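Local coordinates for protein putative beta-glucosidase (Bifidobacterium adolescentis, PDB 5WAB) that hydrolyses beta-glucosidic linkages as a family 3 glycoside hydrolase and may also release arabinopyranose from a ginsenoside, at residues Y548-N557 with T569-A580. Residues are numbered along the deposited sequence; the frame is centred on the assembly and turned at random.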
loop_
_atom_site.group_PDB
_atom_site.type_symbol
_atom_site.label_atom_id
_atom_site.label_comp_id
_atom_site.label_asym_id
_atom_site.label_seq_id
_atom_site.Cartn_x
_atom_site.Cartn_y
_atom_site.Cartn_z
ATOM N N TYR A 548 -1.401 22.390 -9.452
ATOM C CA TYR A 548 -1.324 23.797 -9.822
ATOM C C TYR A 548 -1.190 24.004 -11.328
ATOM O O TYR A 548 -1.319 25.142 -11.793
ATOM C CB TYR A 548 -0.145 24.473 -9.109
ATOM C CG TYR A 548 -0.263 24.487 -7.598
ATOM C CD1 TYR A 548 -1.489 24.286 -6.975
ATOM C CD2 TYR A 548 0.857 24.685 -6.795
ATOM C CE1 TYR A 548 -1.599 24.284 -5.597
ATOM C CE2 TYR A 548 0.757 24.687 -5.414
ATOM C CZ TYR A 548 -0.475 24.489 -4.819
ATOM O OH TYR A 548 -0.582 24.492 -3.444
ATOM N N ALA A 549 -0.957 22.945 -12.099
ATOM C CA ALA A 549 -0.803 23.030 -13.544
ATOM C C ALA A 549 -1.998 22.404 -14.248
ATOM O O ALA A 549 -2.854 21.766 -13.633
ATOM C CB ALA A 549 0.491 22.343 -13.992
ATOM N N THR A 550 -2.046 22.590 -15.564
ATOM C CA THR A 550 -3.045 21.961 -16.412
ATOM C C THR A 550 -2.348 21.081 -17.438
ATOM O O THR A 550 -1.241 21.390 -17.892
ATOM C CB THR A 550 -3.934 22.999 -17.126
ATOM O OG1 THR A 550 -3.124 23.857 -17.940
ATOM C CG2 THR A 550 -4.699 23.833 -16.116
ATOM N N PHE A 551 -2.995 19.972 -17.791
ATOM C CA PHE A 551 -2.418 19.003 -18.711
ATOM C C PHE A 551 -3.456 18.588 -19.745
ATOM O O PHE A 551 -4.663 18.655 -19.502
ATOM C CB PHE A 551 -1.877 17.772 -17.955
ATOM C CG PHE A 551 -0.790 18.105 -16.969
ATOM C CD1 PHE A 551 -1.107 18.513 -15.680
ATOM C CD2 PHE A 551 0.544 18.037 -17.334
ATOM C CE1 PHE A 551 -0.115 18.836 -14.772
ATOM C CE2 PHE A 551 1.544 18.357 -16.428
ATOM C CZ PHE A 551 1.213 18.758 -15.145
ATOM N N ALA A 552 -2.966 18.158 -20.902
ATOM C CA ALA A 552 -3.806 17.686 -21.991
ATOM C C ALA A 552 -3.200 16.416 -22.561
ATOM O O ALA A 552 -1.976 16.309 -22.691
ATOM C CB ALA A 552 -3.951 18.742 -23.093
ATOM N N ILE A 553 -4.057 15.457 -22.896
ATOM C CA ILE A 553 -3.640 14.179 -23.458
ATOM C C ILE A 553 -4.176 14.069 -24.878
ATOM O O ILE A 553 -5.379 14.245 -25.110
ATOM C CB ILE A 553 -4.119 12.999 -22.594
ATOM C CG1 ILE A 553 -3.461 13.058 -21.219
ATOM C CG2 ILE A 553 -3.812 11.677 -23.267
ATOM C CD1 ILE A 553 -3.947 11.995 -20.278
ATOM N N ASP A 554 -3.286 13.789 -25.825
ATOM C CA ASP A 554 -3.690 13.541 -27.199
ATOM C C ASP A 554 -2.727 12.530 -27.804
ATOM O O ASP A 554 -1.844 12.004 -27.122
ATOM C CB ASP A 554 -3.742 14.846 -28.004
ATOM C CG ASP A 554 -2.432 15.619 -27.963
ATOM O OD1 ASP A 554 -1.440 15.107 -27.395
ATOM O OD2 ASP A 554 -2.394 16.745 -28.515
ATOM N N GLY A 555 -2.884 12.274 -29.098
ATOM C CA GLY A 555 -2.033 11.301 -29.757
ATOM C C GLY A 555 -2.146 9.907 -29.186
ATOM O O GLY A 555 -1.190 9.130 -29.268
ATOM N N VAL A 556 -3.294 9.571 -28.599
ATOM C CA VAL A 556 -3.472 8.256 -27.993
ATOM C C VAL A 556 -3.657 7.230 -29.101
ATOM O O VAL A 556 -4.533 7.372 -29.963
ATOM C CB VAL A 556 -4.663 8.250 -27.025
ATOM C CG1 VAL A 556 -4.882 6.853 -26.472
ATOM C CG2 VAL A 556 -4.430 9.235 -25.896
ATOM N N ASN A 557 -2.823 6.194 -29.092
ATOM C CA ASN A 557 -2.905 5.133 -30.088
ATOM C C ASN A 557 -2.701 3.797 -29.393
ATOM O O ASN A 557 -1.705 3.605 -28.690
ATOM C CB ASN A 557 -1.870 5.328 -31.198
ATOM C CG ASN A 557 -2.034 4.331 -32.321
ATOM O OD1 ASN A 557 -1.306 3.346 -32.402
ATOM N ND2 ASN A 557 -3.002 4.583 -33.198
ATOM N N THR A 569 0.089 4.041 -26.756
ATOM C CA THR A 569 0.968 5.172 -26.991
ATOM C C THR A 569 0.155 6.442 -26.803
ATOM O O THR A 569 -0.959 6.533 -27.327
ATOM C CB THR A 569 1.531 5.058 -28.404
ATOM O OG1 THR A 569 1.963 3.703 -28.587
ATOM C CG2 THR A 569 2.734 6.030 -28.644
ATOM N N ALA A 570 0.692 7.407 -26.052
ATOM C CA ALA A 570 -0.014 8.654 -25.784
ATOM C C ALA A 570 0.974 9.784 -25.513
ATOM O O ALA A 570 2.110 9.552 -25.095
ATOM C CB ALA A 570 -0.963 8.496 -24.598
ATOM N N THR A 571 0.508 11.019 -25.721
ATOM C CA THR A 571 1.280 12.224 -25.429
ATOM C C THR A 571 0.571 13.036 -24.354
ATOM O O THR A 571 -0.628 13.315 -24.470
ATOM C CB THR A 571 1.451 13.111 -26.665
ATOM O OG1 THR A 571 2.152 12.401 -27.691
ATOM C CG2 THR A 571 2.249 14.368 -26.295
ATOM N N VAL A 572 1.311 13.441 -23.328
ATOM C CA VAL A 572 0.790 14.299 -22.273
ATOM C C VAL A 572 1.568 15.608 -22.310
ATOM O O VAL A 572 2.793 15.607 -22.481
ATOM C CB VAL A 572 0.882 13.616 -20.893
ATOM C CG1 VAL A 572 2.291 13.116 -20.636
ATOM C CG2 VAL A 572 0.422 14.556 -19.785
ATOM N N THR A 573 0.861 16.725 -22.157
ATOM C CA THR A 573 1.452 18.043 -22.349
ATOM C C THR A 573 1.056 18.964 -21.205
ATOM O O THR A 573 -0.120 19.021 -20.830
ATOM C CB THR A 573 1.007 18.647 -23.683
ATOM O OG1 THR A 573 1.254 17.708 -24.738
ATOM C CG2 THR A 573 1.760 19.938 -23.966
ATOM N N ASN A 574 2.037 19.659 -20.633
ATOM C CA ASN A 574 1.770 20.688 -19.633
ATOM C C ASN A 574 1.350 21.962 -20.360
ATOM O O ASN A 574 2.183 22.641 -20.969
ATOM C CB ASN A 574 2.998 20.923 -18.762
ATOM C CG ASN A 574 2.714 21.831 -17.578
ATOM O OD1 ASN A 574 1.795 22.652 -17.606
ATOM N ND2 ASN A 574 3.513 21.693 -16.532
ATOM N N THR A 575 0.059 22.289 -20.298
ATOM C CA THR A 575 -0.509 23.424 -21.013
ATOM C C THR A 575 -0.620 24.676 -20.148
ATOM O O THR A 575 -1.441 25.549 -20.442
ATOM C CB THR A 575 -1.887 23.058 -21.566
ATOM O OG1 THR A 575 -2.756 22.705 -20.481
ATOM C CG2 THR A 575 -1.784 21.880 -22.529
ATOM N N SER A 576 0.187 24.791 -19.102
ATOM C CA SER A 576 0.097 25.899 -18.161
ATOM C C SER A 576 1.445 26.615 -18.067
ATOM O O SER A 576 2.359 26.368 -18.856
ATOM C CB SER A 576 -0.370 25.395 -16.794
ATOM O OG SER A 576 0.662 24.674 -16.143
ATOM N N ASP A 577 1.556 27.519 -17.093
ATOM C CA ASP A 577 2.799 28.224 -16.805
ATOM C C ASP A 577 3.503 27.683 -15.570
ATOM O O ASP A 577 4.461 28.301 -15.095
ATOM C CB ASP A 577 2.536 29.720 -16.619
ATOM C CG ASP A 577 1.934 30.364 -17.844
ATOM O OD1 ASP A 577 2.377 30.032 -18.965
ATOM O OD2 ASP A 577 1.024 31.207 -17.685
ATOM N N VAL A 578 3.053 26.548 -15.043
ATOM C CA VAL A 578 3.570 25.996 -13.798
ATOM C C VAL A 578 4.182 24.632 -14.078
ATOM O O VAL A 578 3.552 23.781 -14.714
ATOM C CB VAL A 578 2.468 25.888 -12.731
ATOM C CG1 VAL A 578 3.033 25.282 -11.448
ATOM C CG2 VAL A 578 1.844 27.257 -12.482
ATOM N N ASP A 579 5.400 24.425 -13.590
ATOM C CA ASP A 579 6.041 23.119 -13.671
ATOM C C ASP A 579 5.387 22.180 -12.663
ATOM O O ASP A 579 5.316 22.496 -11.469
ATOM C CB ASP A 579 7.540 23.246 -13.397
ATOM C CG ASP A 579 8.234 24.237 -14.332
ATOM O OD1 ASP A 579 7.614 24.675 -15.324
ATOM O OD2 ASP A 579 9.407 24.583 -14.070
ATOM N N ALA A 580 4.881 21.043 -13.140
ATOM C CA ALA A 580 4.201 20.091 -12.268
ATOM C C ALA A 580 4.200 18.719 -12.930
ATOM O O ALA A 580 4.481 18.581 -14.121
ATOM C CB ALA A 580 2.773 20.545 -11.950
#
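Asn574 OD1, near Ala549 CB, is gripped twice by Ser576. The backbone N of Ser576 closes an Asx turn onto it, and Ser576 OG donates on a lone pair of OD1 at 2.7 Å. Ser576 OG also accepts from Val578 N, an ST turn. Asn574 ND2 donates to Val578 O at 2.8 Å and also bonds to Leu610 O. CG of Asn574 is anti to the backbone N (chi1 -171°), which sets its amide beside the Phe551 ring, the two planes 41° apart. Phe551 CE2 is 3.8 Å from Asn574 CB. The ring turns its edge to Ala580 O, which lies in the ring plane 3.4 Å from Phe551 CZ. With an alanine here instead of Asn574, Ser576 N and OG would probably lose their shared acceptor and Val578 O its ND2 donor, leaving the turn less fixed and the ring without its neighbouring amide. Thr550 OG1 and Thr575 OG1 are hydrogen-bonded at 2.8 Å, their side chains crossing at about a right angle. Strands 551-557 and 569-574 form an antiparallel hairpin, with a beta bulge before Asn557. It is consistent with the fibronectin type III-like domain. Strand 566-574 also bonds to strand 615-622, while Phe551 and Val572 pack on strand 580-590 and Ile553 and Val556 on strand 654-663.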